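PDB 2QY1: pectate lyase II from Xanthomonas campestris pv. campestris, which probably cleaves pectate, the polygalacturonate of plant cell walls, by beta-elimination, as a secreted member of polysaccharide lyase family 1. Local coordinates for residues 252-266 with 284-298. The protein carries 2 engineered substitutions. Sequence-based numbering, arbitrary orientation.
Sequences PVTSRDSSEIGYWDL and KPYANATNWISTKVF
With chi1 at 44°, the W264 side chain swings CG between its own backbone N and carbonyl carbon, which turns the indole back toward 284-298 although the bond to CB leads away from that segment. T295 (chi1 52°) sets its OG1 over one indole face and still takes the W264 backbone N-H at 2.9 Å; V253 CG1 lies over the centre of the opposite face. At the indole edge W264 NE1 points to I293 O, a weak, bent bond of 3.3 Å that water 3 also bridges, while CH2 meets A287 CB. W264 O receives two donors, T295 N at 2.8 Å and, from above the carbonyl plane, K296 N. The extended K296 chain runs across the Y263 ring, CE over its centre and NZ 4.0 Å from the centroid in a cation-pi contact. In this right-handed parallel beta-helix, the polysaccharide lyase 1 fold, 287-288 returns antiparallel to strand 245-255: S255 and A287 form a hydrogen-bonded pair, T254 and N288 the neighbouring non-hydrogen-bonded one, and A289 N extends the ladder to V253 O. On the face of T254 and N288, R256, bent at chi3, brings its guanidinium nearly coplanar with the N288 amide. R256 NH2 reaches a lone pair of N288 OD1 at 2.9 Å, in the plane of both groups, and R256 NE donates to T254 OG1; G278 O accepts from both R256 NH2 and N288 ND2. A289, centre of an inverse gamma turn, also opens a type I turn ending at W292, whose CZ3 meets V253 CG2 (3.7 Å), CZ2 P252 CG and ring edge L266 CD2; F246 packs against the same ring. S294 OG accepts from L266 N at 2.7 Å, and D265 OD2 is met on its anti side by F298 N.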
ATOM      1  N   PRO A 252       4.721 -14.828   8.519  1.00 20.79           N
ATOM      2  CA  PRO A 252       3.719 -13.762   8.625  1.00 20.64           C
ATOM      3  C   PRO A 252       4.225 -12.502   9.321  1.00 20.58           C
ATOM      4  O   PRO A 252       3.870 -11.390   8.921  1.00 20.57           O
ATOM      5  CB  PRO A 252       2.585 -14.411   9.431  1.00 20.71           C
ATOM      6  CG  PRO A 252       3.209 -15.572  10.122  1.00 20.70           C
ATOM      7  CD  PRO A 252       4.280 -16.059   9.202  1.00 20.72           C
ATOM      8  N   VAL A 253       5.041 -12.682  10.355  1.00 20.57           N
ATOM      9  CA  VAL A 253       5.668 -11.568  11.056  1.00 20.49           C
ATOM     10  C   VAL A 253       7.151 -11.883  11.193  1.00 20.64           C
ATOM     11  O   VAL A 253       7.534 -12.854  11.852  1.00 20.50           O
ATOM     12  CB  VAL A 253       5.024 -11.313  12.444  1.00 20.46           C
ATOM     13  CG1 VAL A 253       5.757 -10.205  13.182  1.00 20.49           C
ATOM     14  CG2 VAL A 253       3.547 -10.960  12.299  1.00 20.11           C
ATOM     15  N   THR A 254       7.981 -11.067  10.553  1.00 20.67           N
ATOM     16  CA  THR A 254       9.417 -11.328  10.502  1.00 20.79           C
ATOM     17  C   THR A 254      10.230 -10.037  10.418  1.00 21.08           C
ATOM     18  O   THR A 254       9.683  -8.959  10.182  1.00 20.83           O
ATOM     19  CB  THR A 254       9.783 -12.270   9.314  1.00 20.79           C
ATOM     20  OG1 THR A 254      11.181 -12.585   9.350  1.00 20.56           O
ATOM     21  CG2 THR A 254       9.438 -11.631   7.961  1.00 20.58           C
ATOM     22  N   SER A 255      11.534 -10.165  10.647  1.00 21.38           N
ATOM     23  CA  SER A 255      12.496  -9.117  10.342  1.00 21.79           C
ATOM     24  C   SER A 255      13.691  -9.761   9.653  1.00 22.10           C
ATOM     25  O   SER A 255      14.386 -10.575  10.257  1.00 22.25           O
ATOM     26  CB  SER A 255      12.950  -8.401  11.608  1.00 21.74           C
ATOM     27  OG  SER A 255      13.886  -7.390  11.283  1.00 21.40           O
ATOM     28  N   ARG A 256      13.925  -9.404   8.392  1.00 22.54           N
ATOM     29  CA  ARG A 256      14.986 -10.039   7.603  1.00 22.86           C
ATOM     30  C   ARG A 256      15.540  -9.154   6.485  1.00 23.17           C
ATOM     31  O   ARG A 256      14.832  -8.305   5.946  1.00 23.10           O
ATOM     32  CB  ARG A 256      14.495 -11.373   7.018  1.00 22.88           C
ATOM     33  CG  ARG A 256      13.238 -11.268   6.145  1.00 22.76           C
ATOM     34  CD  ARG A 256      12.797 -12.631   5.641  1.00 22.77           C
ATOM     35  NE  ARG A 256      12.492 -13.543   6.744  1.00 22.98           N
ATOM     36  CZ  ARG A 256      12.416 -14.866   6.634  1.00 22.66           C
ATOM     37  NH1 ARG A 256      12.624 -15.459   5.465  1.00 22.54           N
ATOM     38  NH2 ARG A 256      12.134 -15.601   7.703  1.00 22.31           N
ATOM     39  N   ASP A 257      16.818  -9.370   6.169  1.00 23.51           N
ATOM     40  CA  ASP A 257      17.499  -8.800   4.988  1.00 24.01           C
ATOM     41  C   ASP A 257      17.948  -7.335   5.081  1.00 24.03           C
ATOM     42  O   ASP A 257      18.444  -6.770   4.100  1.00 24.06           O
ATOM     43  CB  ASP A 257      16.696  -9.055   3.703  1.00 24.12           C
ATOM     44  CG  ASP A 257      16.597 -10.531   3.364  1.00 24.85           C
ATOM     45  OD1 ASP A 257      17.641 -11.216   3.361  1.00 25.24           O
ATOM     46  OD2 ASP A 257      15.475 -11.010   3.097  1.00 26.09           O
ATOM     47  N   SER A 258      17.788  -6.737   6.260  1.00 23.99           N
ATOM     48  CA  SER A 258      18.371  -5.428   6.549  1.00 24.05           C
ATOM     49  C   SER A 258      19.577  -5.556   7.478  1.00 24.27           C
ATOM     50  O   SER A 258      19.747  -6.576   8.151  1.00 24.25           O
ATOM     51  CB  SER A 258      17.332  -4.483   7.158  1.00 24.06           C
ATOM     52  OG  SER A 258      16.564  -3.854   6.148  1.00 23.49           O
ATOM     53  N   SER A 259      20.407  -4.515   7.506  1.00 24.45           N
ATOM     54  CA  SER A 259      21.582  -4.470   8.378  1.00 24.62           C
ATOM     55  C   SER A 259      21.201  -4.495   9.860  1.00 24.70           C
ATOM     56  O   SER A 259      21.973  -4.965  10.697  1.00 24.69           O
ATOM     57  CB  SER A 259      22.432  -3.234   8.070  1.00 24.59           C
ATOM     58  OG  SER A 259      21.664  -2.049   8.175  1.00 24.92           O
ATOM     59  N   GLU A 260      20.010  -3.984  10.168  1.00 24.75           N
ATOM     60  CA  GLU A 260      19.487  -3.965  11.537  1.00 24.87           C
ATOM     61  C   GLU A 260      18.022  -4.387  11.564  1.00 24.61           C
ATOM     62  O   GLU A 260      17.258  -4.061  10.654  1.00 24.61           O
ATOM     63  CB  GLU A 260      19.646  -2.575  12.154  1.00 24.99           C
ATOM     64  CG  GLU A 260      21.081  -2.224  12.526  1.00 26.09           C
ATOM     65  CD  GLU A 260      21.276  -0.743  12.790  1.00 27.26           C
ATOM     66  OE1 GLU A 260      20.735   0.083  12.023  1.00 27.78           O
ATOM     67  OE2 GLU A 260      21.980  -0.408  13.762  1.00 27.96           O
ATOM     68  N   ILE A 261      17.635  -5.107  12.614  1.00 24.28           N
ATOM     69  CA  ILE A 261      16.275  -5.647  12.709  1.00 24.05           C
ATOM     70  C   ILE A 261      15.222  -4.596  13.090  1.00 23.88           C
ATOM     71  O   ILE A 261      15.554  -3.506  13.566  1.00 23.68           O
ATOM     72  CB  ILE A 261      16.184  -6.876  13.667  1.00 24.16           C
ATOM     73  CG1 ILE A 261      16.473  -6.477  15.119  1.00 24.11           C
ATOM     74  CG2 ILE A 261      17.098  -8.013  13.190  1.00 23.96           C
ATOM     75  CD1 ILE A 261      15.873  -7.421  16.143  1.00 24.78           C
ATOM     76  N   GLY A 262      13.957  -4.940  12.858  1.00 23.64           N
ATOM     77  CA  GLY A 262      12.822  -4.151  13.326  1.00 23.43           C
ATOM     78  C   GLY A 262      12.052  -4.929  14.377  1.00 23.31           C
ATOM     79  O   GLY A 262      12.317  -6.112  14.597  1.00 23.36           O
ATOM     80  N   TYR A 263      11.087  -4.268  15.013  1.00 23.14           N
ATOM     81  CA  TYR A 263      10.409  -4.821  16.188  1.00 22.96           C
ATOM     82  C   TYR A 263       8.889  -4.761  16.061  1.00 22.78           C
ATOM     83  O   TYR A 263       8.356  -4.038  15.215  1.00 22.76           O
ATOM     84  CB  TYR A 263      10.873  -4.092  17.456  1.00 22.99           C
ATOM     85  CG  TYR A 263      12.379  -4.021  17.594  1.00 23.18           C
ATOM     86  CD1 TYR A 263      13.088  -5.034  18.238  1.00 23.12           C
ATOM     87  CD2 TYR A 263      13.098  -2.946  17.065  1.00 23.27           C
ATOM     88  CE1 TYR A 263      14.474  -4.975  18.358  1.00 23.15           C
ATOM     89  CE2 TYR A 263      14.484  -2.882  17.178  1.00 23.29           C
ATOM     90  CZ  TYR A 263      15.164  -3.898  17.825  1.00 23.10           C
ATOM     91  OH  TYR A 263      16.535  -3.836  17.940  1.00 23.28           O
ATOM     92  N   TRP A 264       8.197  -5.531  16.899  1.00 22.46           N
ATOM     93  CA  TRP A 264       6.737  -5.608  16.836  1.00 22.33           C
ATOM     94  C   TRP A 264       6.046  -5.731  18.191  1.00 22.17           C
ATOM     95  O   TRP A 264       6.565  -6.358  19.118  1.00 22.25           O
ATOM     96  CB  TRP A 264       6.283  -6.744  15.910  1.00 22.28           C
ATOM     97  CG  TRP A 264       7.033  -8.030  16.087  1.00 22.26           C
ATOM     98  CD1 TRP A 264       6.857  -8.955  17.072  1.00 22.34           C
ATOM     99  CD2 TRP A 264       8.074  -8.535  15.243  1.00 22.32           C
ATOM    100  NE1 TRP A 264       7.727 -10.008  16.900  1.00 22.40           N
ATOM    101  CE2 TRP A 264       8.484  -9.775  15.782  1.00 22.51           C
ATOM    102  CE3 TRP A 264       8.698  -8.062  14.080  1.00 22.41           C
ATOM    103  CZ2 TRP A 264       9.494 -10.549  15.201  1.00 22.44           C
ATOM    104  CZ3 TRP A 264       9.705  -8.831  13.504  1.00 22.28           C
ATOM    105  CH2 TRP A 264      10.090 -10.061  14.063  1.00 22.38           C
ATOM    106  N   ASP A 265       4.870  -5.112  18.279  1.00 21.99           N
ATOM    107  CA  ASP A 265       3.981  -5.220  19.427  1.00 21.76           C
ATOM    108  C   ASP A 265       2.744  -5.991  18.959  1.00 21.70           C
ATOM    109  O   ASP A 265       1.927  -5.474  18.189  1.00 21.71           O
ATOM    110  CB  ASP A 265       3.600  -3.820  19.926  1.00 21.90           C
ATOM    111  CG  ASP A 265       2.999  -3.824  21.326  1.00 21.84           C
ATOM    112  OD1 ASP A 265       2.437  -4.854  21.752  1.00 22.20           O
ATOM    113  OD2 ASP A 265       3.081  -2.778  22.004  1.00 22.04           O
ATOM    114  N   LEU A 266       2.630  -7.235  19.416  1.00 21.46           N
ATOM    115  CA  LEU A 266       1.587  -8.152  18.954  1.00 21.33           C
ATOM    116  C   LEU A 266       0.468  -8.304  19.977  1.00 21.38           C
ATOM    117  O   LEU A 266       0.726  -8.581  21.147  1.00 21.14           O
ATOM    118  CB  LEU A 266       2.190  -9.526  18.637  1.00 21.26           C
ATOM    119  CG  LEU A 266       3.113  -9.672  17.420  1.00 21.10           C
ATOM    120  CD1 LEU A 266       3.999 -10.901  17.565  1.00 20.50           C
ATOM    121  CD2 LEU A 266       2.321  -9.743  16.127  1.00 20.37           C
ATOM    122  N   LYS A 284      22.918 -11.692   7.239  1.00 32.07           N
ATOM    123  CA  LYS A 284      22.308 -10.648   8.068  1.00 31.71           C
ATOM    124  C   LYS A 284      21.416 -11.218   9.179  1.00 31.35           C
ATOM    125  O   LYS A 284      20.826 -12.289   9.009  1.00 31.38           O
ATOM    126  CB  LYS A 284      21.526  -9.671   7.185  1.00 31.74           C
ATOM    127  CG  LYS A 284      22.411  -8.852   6.259  1.00 32.02           C
ATOM    128  CD  LYS A 284      21.609  -8.175   5.166  1.00 32.30           C
ATOM    129  CE  LYS A 284      22.532  -7.560   4.127  1.00 32.44           C
ATOM    130  NZ  LYS A 284      21.767  -6.825   3.085  1.00 32.91           N
ATOM    131  N   PRO A 285      21.326 -10.510  10.325  1.00 30.94           N
ATOM    132  CA  PRO A 285      20.487 -10.966  11.439  1.00 30.49           C
ATOM    133  C   PRO A 285      18.998 -10.977  11.088  1.00 29.91           C
ATOM    134  O   PRO A 285      18.536 -10.134  10.313  1.00 29.86           O
ATOM    135  CB  PRO A 285      20.768  -9.934  12.539  1.00 30.60           C
ATOM    136  CG  PRO A 285      21.226  -8.718  11.810  1.00 30.83           C
ATOM    137  CD  PRO A 285      22.012  -9.244  10.647  1.00 31.00           C
ATOM    138  N   TYR A 286      18.266 -11.933  11.657  1.00 29.20           N
ATOM    139  CA  TYR A 286      16.834 -12.071  11.397  1.00 28.52           C
ATOM    140  C   TYR A 286      16.048 -12.477  12.646  1.00 27.92           C
ATOM    141  O   TYR A 286      16.626 -12.905  13.649  1.00 27.72           O
ATOM    142  CB  TYR A 286      16.588 -13.081  10.266  1.00 28.62           C
ATOM    143  CG  TYR A 286      16.580 -14.533  10.708  1.00 28.78           C
ATOM    144  CD1 TYR A 286      17.769 -15.244  10.862  1.00 28.70           C
ATOM    145  CD2 TYR A 286      15.378 -15.197  10.965  1.00 28.78           C
ATOM    146  CE1 TYR A 286      17.763 -16.577  11.266  1.00 28.95           C
ATOM    147  CE2 TYR A 286      15.360 -16.526  11.370  1.00 28.87           C
ATOM    148  CZ  TYR A 286      16.556 -17.210  11.518  1.00 28.86           C
ATOM    149  OH  TYR A 286      16.542 -18.529  11.917  1.00 29.00           O
ATOM    150  N   ALA A 287      14.727 -12.342  12.563  1.00 27.06           N
ATOM    151  CA  ALA A 287      13.817 -12.808  13.604  1.00 26.25           C
ATOM    152  C   ALA A 287      12.504 -13.293  12.998  1.00 25.69           C
ATOM    153  O   ALA A 287      11.990 -12.698  12.046  1.00 25.44           O
ATOM    154  CB  ALA A 287      13.560 -11.705  14.623  1.00 26.32           C
ATOM    155  N   ASN A 288      11.984 -14.388  13.546  1.00 24.91           N
ATOM    156  CA  ASN A 288      10.668 -14.909  13.186  1.00 24.29           C
ATOM    157  C   ASN A 288       9.778 -14.966  14.426  1.00 23.92           C
ATOM    158  O   ASN A 288      10.169 -15.533  15.448  1.00 23.78           O
ATOM    159  CB  ASN A 288      10.785 -16.310  12.572  1.00 24.17           C
ATOM    160  CG  ASN A 288      11.272 -16.293  11.125  1.00 24.19           C
ATOM    161  OD1 ASN A 288      11.198 -15.276  10.430  1.00 23.42           O
ATOM    162  ND2 ASN A 288      11.760 -17.440  10.663  1.00 23.42           N
ATOM    163  N   ALA A 289       8.585 -14.384  14.331  1.00 23.43           N
ATOM    164  CA  ALA A 289       7.628 -14.388  15.440  1.00 23.13           C
ATOM    165  C   ALA A 289       6.880 -15.722  15.531  1.00 22.96           C
ATOM    166  O   ALA A 289       5.648 -15.764  15.483  1.00 22.81           O
ATOM    167  CB  ALA A 289       6.650 -13.225  15.297  1.00 23.05           C
ATOM    168  N   THR A 290       7.640 -16.809  15.673  1.00 22.86           N
ATOM    169  CA  THR A 290       7.102 -18.172  15.638  1.00 22.84           C
ATOM    170  C   THR A 290       6.079 -18.429  16.750  1.00 22.78           C
ATOM    171  O   THR A 290       5.114 -19.171  16.556  1.00 22.81           O
ATOM    172  CB  THR A 290       8.242 -19.225  15.688  1.00 22.92           C
ATOM    173  OG1 THR A 290       9.190 -18.949  14.647  1.00 22.90           O
ATOM    174  CG2 THR A 290       7.706 -20.638  15.498  1.00 23.12           C
ATOM    175  N   ASN A 291       6.288 -17.800  17.902  1.00 22.69           N
ATOM    176  CA  ASN A 291       5.394 -17.967  19.046  1.00 22.73           C
ATOM    177  C   ASN A 291       4.493 -16.758  19.297  1.00 22.74           C
ATOM    178  O   ASN A 291       3.763 -16.716  20.292  1.00 22.61           O
ATOM    179  CB  ASN A 291       6.200 -18.324  20.291  1.00 22.67           C
ATOM    180  CG  ASN A 291       6.869 -19.672  20.170  1.00 22.72           C
ATOM    181  OD1 ASN A 291       6.202 -20.705  20.168  1.00 22.80           O
ATOM    182  ND2 ASN A 291       8.190 -19.671  20.055  1.00 22.73           N
ATOM    183  N   TRP A 292       4.551 -15.789  18.385  1.00 22.88           N
ATOM    184  CA  TRP A 292       3.706 -14.587  18.421  1.00 23.01           C
ATOM    185  C   TRP A 292       3.925 -13.727  19.671  1.00 23.15           C
ATOM    186  O   TRP A 292       2.980 -13.165  20.234  1.00 23.17           O
ATOM    187  CB  TRP A 292       2.227 -14.956  18.225  1.00 23.02           C
ATOM    188  CG  TRP A 292       1.989 -15.578  16.890  1.00 23.19           C
ATOM    189  CD1 TRP A 292       2.081 -16.905  16.572  1.00 23.30           C
ATOM    190  CD2 TRP A 292       1.663 -14.896  15.676  1.00 23.19           C
ATOM    191  NE1 TRP A 292       1.816 -17.091  15.236  1.00 23.38           N
ATOM    192  CE2 TRP A 292       1.556 -15.875  14.662  1.00 23.26           C
ATOM    193  CE3 TRP A 292       1.439 -13.552  15.346  1.00 23.32           C
ATOM    194  CZ2 TRP A 292       1.235 -15.555  13.341  1.00 22.99           C
ATOM    195  CZ3 TRP A 292       1.121 -13.234  14.030  1.00 23.17           C
ATOM    196  CH2 TRP A 292       1.024 -14.232  13.045  1.00 23.23           C
ATOM    197  N   ILE A 293       5.188 -13.617  20.078  1.00 23.23           N
ATOM    198  CA  ILE A 293       5.571 -12.815  21.235  1.00 23.53           C
ATOM    199  C   ILE A 293       6.127 -11.453  20.794  1.00 23.47           C
ATOM    200  O   ILE A 293       6.902 -11.368  19.841  1.00 23.48           O
ATOM    201  CB  ILE A 293       6.556 -13.599  22.174  1.00 23.55           C
ATOM    202  CG1 ILE A 293       6.468 -13.101  23.627  1.00 24.21           C
ATOM    203  CG2 ILE A 293       7.992 -13.640  21.612  1.00 24.00           C
ATOM    204  CD1 ILE A 293       7.351 -11.908  23.981  1.00 24.86           C
ATOM    205  N   SER A 294       5.707 -10.395  21.487  1.00 23.45           N
ATOM    206  CA  SER A 294       6.133  -9.028  21.179  1.00 23.47           C
ATOM    207  C   SER A 294       7.621  -8.800  21.451  1.00 23.54           C
ATOM    208  O   SER A 294       8.148  -9.237  22.475  1.00 23.36           O
ATOM    209  CB  SER A 294       5.302  -8.021  21.976  1.00 23.47           C
ATOM    210  OG  SER A 294       3.923  -8.124  21.657  1.00 23.38           O
ATOM    211  N   THR A 295       8.293  -8.109  20.533  1.00 23.62           N
ATOM    212  CA  THR A 295       9.725  -7.825  20.689  1.00 23.80           C
ATOM    213  C   THR A 295       9.995  -6.407  21.198  1.00 24.07           C
ATOM    214  O   THR A 295      11.076  -6.127  21.722  1.00 24.05           O
ATOM    215  CB  THR A 295      10.518  -8.096  19.393  1.00 23.83           C
ATOM    216  OG1 THR A 295       9.906  -7.402  18.297  1.00 23.28           O
ATOM    217  CG2 THR A 295      10.554  -9.592  19.093  1.00 23.66           C
ATOM    218  N   LYS A 296       9.012  -5.525  21.034  1.00 24.31           N
ATOM    219  CA  LYS A 296       9.039  -4.189  21.635  1.00 24.73           C
ATOM    220  C   LYS A 296       7.631  -3.672  21.886  1.00 24.86           C
ATOM    221  O   LYS A 296       6.702  -3.984  21.139  1.00 24.95           O
ATOM    222  CB  LYS A 296       9.790  -3.189  20.753  1.00 24.77           C
ATOM    223  CG  LYS A 296      11.241  -2.972  21.139  1.00 25.33           C
ATOM    224  CD  LYS A 296      11.842  -1.802  20.375  1.00 26.00           C
ATOM    225  CE  LYS A 296      13.342  -1.710  20.598  1.00 26.57           C
ATOM    226  NZ  LYS A 296      13.936  -0.576  19.840  1.00 27.04           N
ATOM    227  N   VAL A 297       7.480  -2.883  22.947  1.00 24.95           N
ATOM    228  CA  VAL A 297       6.241  -2.156  23.188  1.00 25.10           C
ATOM    229  C   VAL A 297       6.213  -0.917  22.287  1.00 25.03           C
ATOM    230  O   VAL A 297       7.236  -0.252  22.102  1.00 25.12           O
ATOM    231  CB  VAL A 297       6.059  -1.795  24.696  1.00 25.11           C
ATOM    232  CG1 VAL A 297       7.151  -0.838  25.188  1.00 25.59           C
ATOM    233  CG2 VAL A 297       4.671  -1.222  24.962  1.00 25.35           C
ATOM    234  N   PHE A 298       5.052  -0.634  21.704  1.00 24.98           N
ATOM    235  CA  PHE A 298       4.879   0.561  20.883  1.00 24.86           C
ATOM    236  C   PHE A 298       5.224   1.794  21.726  1.00 24.97           C
ATOM    237  O   PHE A 298       4.608   2.022  22.768  1.00 25.02           O
ATOM    238  CB  PHE A 298       3.455   0.632  20.336  1.00 24.72           C
ATOM    239  CG  PHE A 298       3.305   1.539  19.152  1.00 24.49           C
ATOM    240  CD1 PHE A 298       3.729   1.137  17.886  1.00 24.02           C
ATOM    241  CD2 PHE A 298       2.730   2.795  19.296  1.00 24.24           C
ATOM    242  CE1 PHE A 298       3.586   1.977  16.786  1.00 23.58           C
ATOM    243  CE2 PHE A 298       2.584   3.644  18.201  1.00 23.95           C
ATOM    244  CZ  PHE A 298       3.012   3.232  16.946  1.00 24.00           C
TER
HETATM  245  O   HOH W   1      18.199 -11.434   7.462  1.00 32.39           O
HETATM  246  O   HOH W   2      11.784  -8.267  16.167  1.00 24.49           O
HETATM  247  O   HOH W   3       8.604 -12.702  18.269  1.00 28.49           O
HETATM  248  O   HOH W   4       2.912  -7.193  24.218  1.00 45.00           O